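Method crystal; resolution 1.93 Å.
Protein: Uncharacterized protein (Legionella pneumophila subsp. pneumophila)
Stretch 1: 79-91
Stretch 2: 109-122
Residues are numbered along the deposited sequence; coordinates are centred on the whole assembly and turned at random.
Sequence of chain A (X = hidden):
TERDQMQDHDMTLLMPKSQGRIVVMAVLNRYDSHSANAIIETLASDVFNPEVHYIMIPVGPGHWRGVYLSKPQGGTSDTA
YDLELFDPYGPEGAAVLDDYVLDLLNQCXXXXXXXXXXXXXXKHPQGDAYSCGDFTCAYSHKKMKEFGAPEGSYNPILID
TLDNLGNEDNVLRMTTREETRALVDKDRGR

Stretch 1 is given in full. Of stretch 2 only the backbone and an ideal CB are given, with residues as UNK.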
# COMPACT_ATOMS: atom_id res chain seq x y z
N THR A 79 22.04 -6.02 3.42
CA THR A 79 22.18 -5.17 2.22
C THR A 79 20.89 -4.99 1.36
O THR A 79 20.63 -3.88 0.91
CB THR A 79 23.30 -5.68 1.27
OG1 THR A 79 24.42 -6.17 2.02
CG2 THR A 79 23.79 -4.55 0.33
N ALA A 80 20.11 -6.06 1.11
CA ALA A 80 18.95 -5.94 0.21
C ALA A 80 17.63 -5.46 0.88
O ALA A 80 17.43 -5.59 2.07
CB ALA A 80 18.74 -7.23 -0.57
N TYR A 81 16.77 -4.86 0.05
CA TYR A 81 15.51 -4.31 0.42
C TYR A 81 14.45 -5.39 0.17
O TYR A 81 14.48 -6.02 -0.90
CB TYR A 81 15.22 -3.15 -0.52
CG TYR A 81 16.26 -2.01 -0.50
CD1 TYR A 81 16.06 -0.89 0.29
CD2 TYR A 81 17.38 -2.04 -1.30
CE1 TYR A 81 16.99 0.15 0.34
CE2 TYR A 81 18.31 -0.99 -1.27
CZ TYR A 81 18.11 0.10 -0.43
OH TYR A 81 19.04 1.13 -0.40
N ASP A 82 13.54 -5.59 1.12
CA ASP A 82 12.39 -6.45 0.95
C ASP A 82 11.29 -5.67 0.34
O ASP A 82 10.94 -4.59 0.82
CB ASP A 82 11.91 -7.03 2.31
CG ASP A 82 12.53 -8.35 2.66
OD1 ASP A 82 13.63 -8.66 2.13
OD2 ASP A 82 11.89 -9.10 3.48
N LEU A 83 10.70 -6.19 -0.73
CA LEU A 83 9.65 -5.52 -1.40
C LEU A 83 8.39 -6.44 -1.47
O LEU A 83 8.38 -7.45 -2.20
CB LEU A 83 10.15 -5.22 -2.80
CG LEU A 83 9.22 -4.48 -3.69
CD1 LEU A 83 9.02 -3.06 -3.13
CD2 LEU A 83 9.73 -4.51 -5.13
N GLU A 84 7.39 -6.13 -0.68
CA GLU A 84 6.15 -6.90 -0.70
C GLU A 84 5.15 -6.24 -1.63
O GLU A 84 4.88 -5.04 -1.51
CB GLU A 84 5.54 -6.99 0.70
CG GLU A 84 4.17 -7.62 0.70
CD GLU A 84 3.50 -7.74 2.08
OE1 GLU A 84 4.15 -7.39 3.10
OE2 GLU A 84 2.30 -8.13 2.12
N LEU A 85 4.63 -7.01 -2.57
CA LEU A 85 3.64 -6.56 -3.52
C LEU A 85 2.32 -7.24 -3.26
O LEU A 85 2.20 -8.44 -3.43
CB LEU A 85 4.13 -6.86 -4.94
CG LEU A 85 5.51 -6.30 -5.32
CD1 LEU A 85 5.94 -6.66 -6.76
CD2 LEU A 85 5.57 -4.81 -5.12
N PHE A 86 1.33 -6.47 -2.76
CA PHE A 86 0.04 -6.98 -2.27
C PHE A 86 -1.06 -6.72 -3.30
O PHE A 86 -1.25 -5.60 -3.74
CB PHE A 86 -0.33 -6.29 -0.94
CG PHE A 86 -1.72 -6.53 -0.47
CD1 PHE A 86 -2.06 -7.70 0.18
CD2 PHE A 86 -2.71 -5.57 -0.70
CE1 PHE A 86 -3.35 -7.90 0.63
CE2 PHE A 86 -3.99 -5.77 -0.24
CZ PHE A 86 -4.31 -6.94 0.44
N ASP A 87 -1.76 -7.77 -3.67
CA ASP A 87 -2.91 -7.64 -4.53
C ASP A 87 -4.16 -8.17 -3.79
O ASP A 87 -4.17 -9.33 -3.34
CB ASP A 87 -2.64 -8.43 -5.79
CG ASP A 87 -3.71 -8.28 -6.84
OD1 ASP A 87 -4.90 -8.18 -6.50
OD2 ASP A 87 -3.35 -8.29 -8.04
N PRO A 88 -5.20 -7.33 -3.62
CA PRO A 88 -6.43 -7.76 -2.95
C PRO A 88 -7.01 -9.08 -3.48
O PRO A 88 -7.70 -9.79 -2.72
CB PRO A 88 -7.38 -6.60 -3.25
CG PRO A 88 -6.48 -5.42 -3.32
CD PRO A 88 -5.25 -5.92 -3.98
N TYR A 89 -6.74 -9.44 -4.72
CA TYR A 89 -7.36 -10.67 -5.31
C TYR A 89 -6.59 -11.91 -4.90
O TYR A 89 -7.13 -13.01 -4.91
CB TYR A 89 -7.42 -10.66 -6.83
CG TYR A 89 -8.57 -9.91 -7.46
CD1 TYR A 89 -9.25 -8.92 -6.78
CD2 TYR A 89 -8.94 -10.17 -8.77
CE1 TYR A 89 -10.25 -8.16 -7.41
CE2 TYR A 89 -9.97 -9.46 -9.39
CZ TYR A 89 -10.63 -8.47 -8.70
OH TYR A 89 -11.63 -7.75 -9.32
N GLY A 90 -5.33 -11.72 -4.53
CA GLY A 90 -4.48 -12.84 -4.18
C GLY A 90 -3.10 -12.60 -4.76
O GLY A 90 -2.94 -11.73 -5.62
N PRO A 91 -2.10 -13.36 -4.30
CA PRO A 91 -0.71 -13.02 -4.70
C PRO A 91 -0.38 -13.09 -6.20
O PRO A 91 0.42 -12.29 -6.67
CB PRO A 91 0.14 -14.01 -3.91
CG PRO A 91 -0.79 -15.13 -3.56
CD PRO A 91 -2.17 -14.56 -3.45
N UNK A 109 18.05 4.58 -8.00
CA UNK A 109 19.44 4.23 -7.89
C UNK A 109 19.66 2.89 -7.23
O UNK A 109 20.78 2.60 -6.83
CB UNK A 109 20.19 5.32 -7.11
N UNK A 110 18.60 2.08 -7.07
CA UNK A 110 18.75 0.76 -6.46
C UNK A 110 18.81 -0.32 -7.54
O UNK A 110 17.81 -0.51 -8.26
CB UNK A 110 17.60 0.48 -5.49
N UNK A 111 19.92 -1.05 -7.66
CA UNK A 111 19.89 -2.14 -8.65
C UNK A 111 18.96 -3.32 -8.27
O UNK A 111 18.74 -3.61 -7.07
CB UNK A 111 21.31 -2.67 -8.85
N UNK A 112 18.44 -4.01 -9.28
CA UNK A 112 17.52 -5.11 -9.03
C UNK A 112 18.10 -6.20 -8.15
O UNK A 112 17.38 -6.83 -7.36
CB UNK A 112 17.08 -5.72 -10.36
N UNK A 113 19.41 -6.45 -8.23
CA UNK A 113 20.01 -7.49 -7.39
C UNK A 113 19.87 -7.21 -5.91
O UNK A 113 20.07 -8.12 -5.09
CB UNK A 113 21.49 -7.65 -7.73
N UNK A 114 19.52 -5.97 -5.54
CA UNK A 114 19.35 -5.65 -4.13
C UNK A 114 17.89 -5.63 -3.73
O UNK A 114 17.56 -5.01 -2.73
CB UNK A 114 19.99 -4.30 -3.81
N UNK A 115 17.02 -6.30 -4.48
CA UNK A 115 15.59 -6.27 -4.19
C UNK A 115 15.08 -7.71 -4.02
O UNK A 115 15.33 -8.59 -4.88
CB UNK A 115 14.82 -5.55 -5.30
N UNK A 116 14.42 -7.97 -2.90
CA UNK A 116 13.78 -9.29 -2.66
C UNK A 116 12.29 -9.18 -2.82
O UNK A 116 11.63 -8.66 -1.93
CB UNK A 116 14.11 -9.83 -1.27
N UNK A 117 11.75 -9.60 -3.95
CA UNK A 117 10.33 -9.47 -4.21
C UNK A 117 9.54 -10.61 -3.59
O UNK A 117 9.97 -11.79 -3.66
CB UNK A 117 10.07 -9.41 -5.72
N UNK A 118 8.39 -10.29 -3.03
CA UNK A 118 7.41 -11.34 -2.72
C UNK A 118 6.01 -10.87 -2.96
O UNK A 118 5.71 -9.68 -2.75
CB UNK A 118 7.55 -11.81 -1.27
N UNK A 119 5.17 -11.76 -3.51
CA UNK A 119 3.78 -11.41 -3.82
C UNK A 119 2.90 -11.83 -2.67
O UNK A 119 3.10 -12.91 -2.14
CB UNK A 119 3.31 -12.07 -5.12
N UNK A 120 1.93 -11.01 -2.28
CA UNK A 120 1.00 -11.38 -1.22
C UNK A 120 -0.43 -11.05 -1.60
O UNK A 120 -0.70 -10.26 -2.50
CB UNK A 120 1.37 -10.67 0.09
N UNK A 121 -1.36 -11.66 -0.89
CA UNK A 121 -2.79 -11.29 -0.94
C UNK A 121 -3.39 -11.43 0.47
O UNK A 121 -2.72 -11.82 1.39
CB UNK A 121 -3.55 -12.16 -1.94
N UNK A 122 -4.67 -11.11 0.64
CA UNK A 122 -5.28 -11.18 1.94
C UNK A 122 -5.76 -12.57 2.34
O UNK A 122 -5.91 -13.44 1.51
CB UNK A 122 -6.46 -10.20 1.99

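Position 109 has phi 109°, which by itself favours glycine, and stretch 1 is out of reach; Gly109 is deposited. At 110 the ideal CB lies 4.5 Å from Tyr81 CE2, so a modest apolar side chain suits. Val110 places CG1 3.8 Å from Tyr81 CE2. Positions 111, 112 and 113 have no atom of stretch 1 near their ideal CB atoms, leaving many residues possible: Pro111 fits its phi of -69°, while Lys112 and Glu113 form a salt bridge, Lys112 NZ to Glu113 OE1 at 2.9 Å.

At 114 the CA-to-CB bond points sideways, with the ideal CB 4.3 Å from Tyr81 CD2; several apolar residues would serve. Leu114 brings CD2 to 3.7 Å from Thr79 CG2, and its backbone O accepts from Tyr81 N (2.9 Å), opening the parallel ladder.

From 115 to 120 the side chains alternate between two faces. Positions 115, 117 and 119 share theirs with Tyr81, Leu83 and Leu85, an apolar row that favours aliphatic residues at the first two. Val115 CG1 lies 3.7 Å from Leu83 CD2; Ile117 contacts both leucines, CG1 to Leu83 CD2 and CG2 to Leu85 CD1, each at 4.0 Å. At 119 the ideal CB is already 3.3 Å from Pro91 O, yet Leu85 still offers an apolar flank; a flat ring or an aliphatic chain could follow. His119 turns its ring edge to Leu85, His119 CD2 to Leu85 CD1 at 4.1 Å.

The other face carries Asp82, Glu84 and Phe86. At 116 the ideal CB sits 3.6 Å from Asp82 OD1, inviting a donor: asparagine, serine, threonine or a longer basic chain. Asn116 ND2 donates to Asp82 OD1 at 3.0 Å, with an angle of 166°. At 118 Glu84 supplies negative charge, so lysine or arginine is plausible. Arg118 (chi1 83°, p) forms a salt bridge from NH2 to Glu84 OE1 at 3.4 Å. At 120 the ideal CB is 3.4 Å from Glu84 OE2, close enough for a short hydroxyl. Serine or threonine would suit; Thr120 OG1 donates to Glu84 OE2 at 2.7 Å and lies near the plane of the Phe86 ring, at its edge.

At 121 an ideal CB would clash with Gly90 CA at 2.5 Å and crowd Pro91 N at 3.0 Å, which leaves only glycine: Gly121, its CA 4.0 Å from Gly90 CA. At 122 phi is -83° and the ideal CB is 4.1 Å from Phe86 CE1, so proline or a compact apolar residue fits. Pro122 sets CD 3.7 Å from Phe86 CE1 and 3.2 Å from Pro88 O.

Stretch 2 109-122: GVPKELVNIRHTGP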
# COMPACT_ATOMS: atom_id res chain seq x y z
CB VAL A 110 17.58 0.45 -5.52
CG1 VAL A 110 17.69 -0.97 -4.98
CG2 VAL A 110 17.55 1.48 -4.38
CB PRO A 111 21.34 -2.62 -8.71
CG PRO A 111 21.90 -2.24 -7.40
CD PRO A 111 21.24 -0.93 -7.01
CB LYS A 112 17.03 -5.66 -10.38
CG LYS A 112 18.02 -6.54 -11.15
CD LYS A 112 17.46 -6.85 -12.54
CE LYS A 112 18.11 -8.05 -13.18
NZ LYS A 112 19.56 -7.82 -13.39
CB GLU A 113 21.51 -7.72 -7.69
CG GLU A 113 21.79 -8.33 -9.05
CD GLU A 113 21.66 -7.32 -10.17
OE1 GLU A 113 21.68 -7.75 -11.37
OE2 GLU A 113 21.52 -6.12 -9.83
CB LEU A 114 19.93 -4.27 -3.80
CG LEU A 114 21.45 -4.15 -3.87
CD1 LEU A 114 21.85 -2.72 -3.55
CD2 LEU A 114 22.10 -5.14 -2.92
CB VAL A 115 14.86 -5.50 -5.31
CG1 VAL A 115 13.36 -5.44 -5.11
CG2 VAL A 115 15.42 -4.08 -5.40
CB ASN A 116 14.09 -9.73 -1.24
CG ASN A 116 15.57 -9.73 -0.94
OD1 ASN A 116 16.36 -10.18 -1.75
ND2 ASN A 116 15.94 -9.31 0.29
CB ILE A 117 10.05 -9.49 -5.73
CG1 ILE A 117 10.65 -8.25 -6.34
CG2 ILE A 117 8.56 -9.56 -6.03
CD1 ILE A 117 10.34 -8.12 -7.82
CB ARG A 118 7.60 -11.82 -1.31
CG ARG A 118 6.95 -11.01 -0.26
CD ARG A 118 7.41 -11.50 1.10
NE ARG A 118 6.30 -12.07 1.81
CZ ARG A 118 5.64 -11.46 2.78
NH1 ARG A 118 4.66 -12.11 3.35
NH2 ARG A 118 5.98 -10.24 3.21
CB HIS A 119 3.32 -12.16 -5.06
CG HIS A 119 4.02 -11.73 -6.30
ND1 HIS A 119 4.08 -12.51 -7.43
CD2 HIS A 119 4.76 -10.62 -6.57
CE1 HIS A 119 4.76 -11.88 -8.37
NE2 HIS A 119 5.21 -10.74 -7.87
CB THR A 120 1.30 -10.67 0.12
OG1 THR A 120 1.25 -9.28 -0.12
CG2 THR A 120 2.68 -11.05 0.66
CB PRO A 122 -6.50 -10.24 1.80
CG PRO A 122 -6.86 -10.35 0.37
CD PRO A 122 -5.59 -10.61 -0.39
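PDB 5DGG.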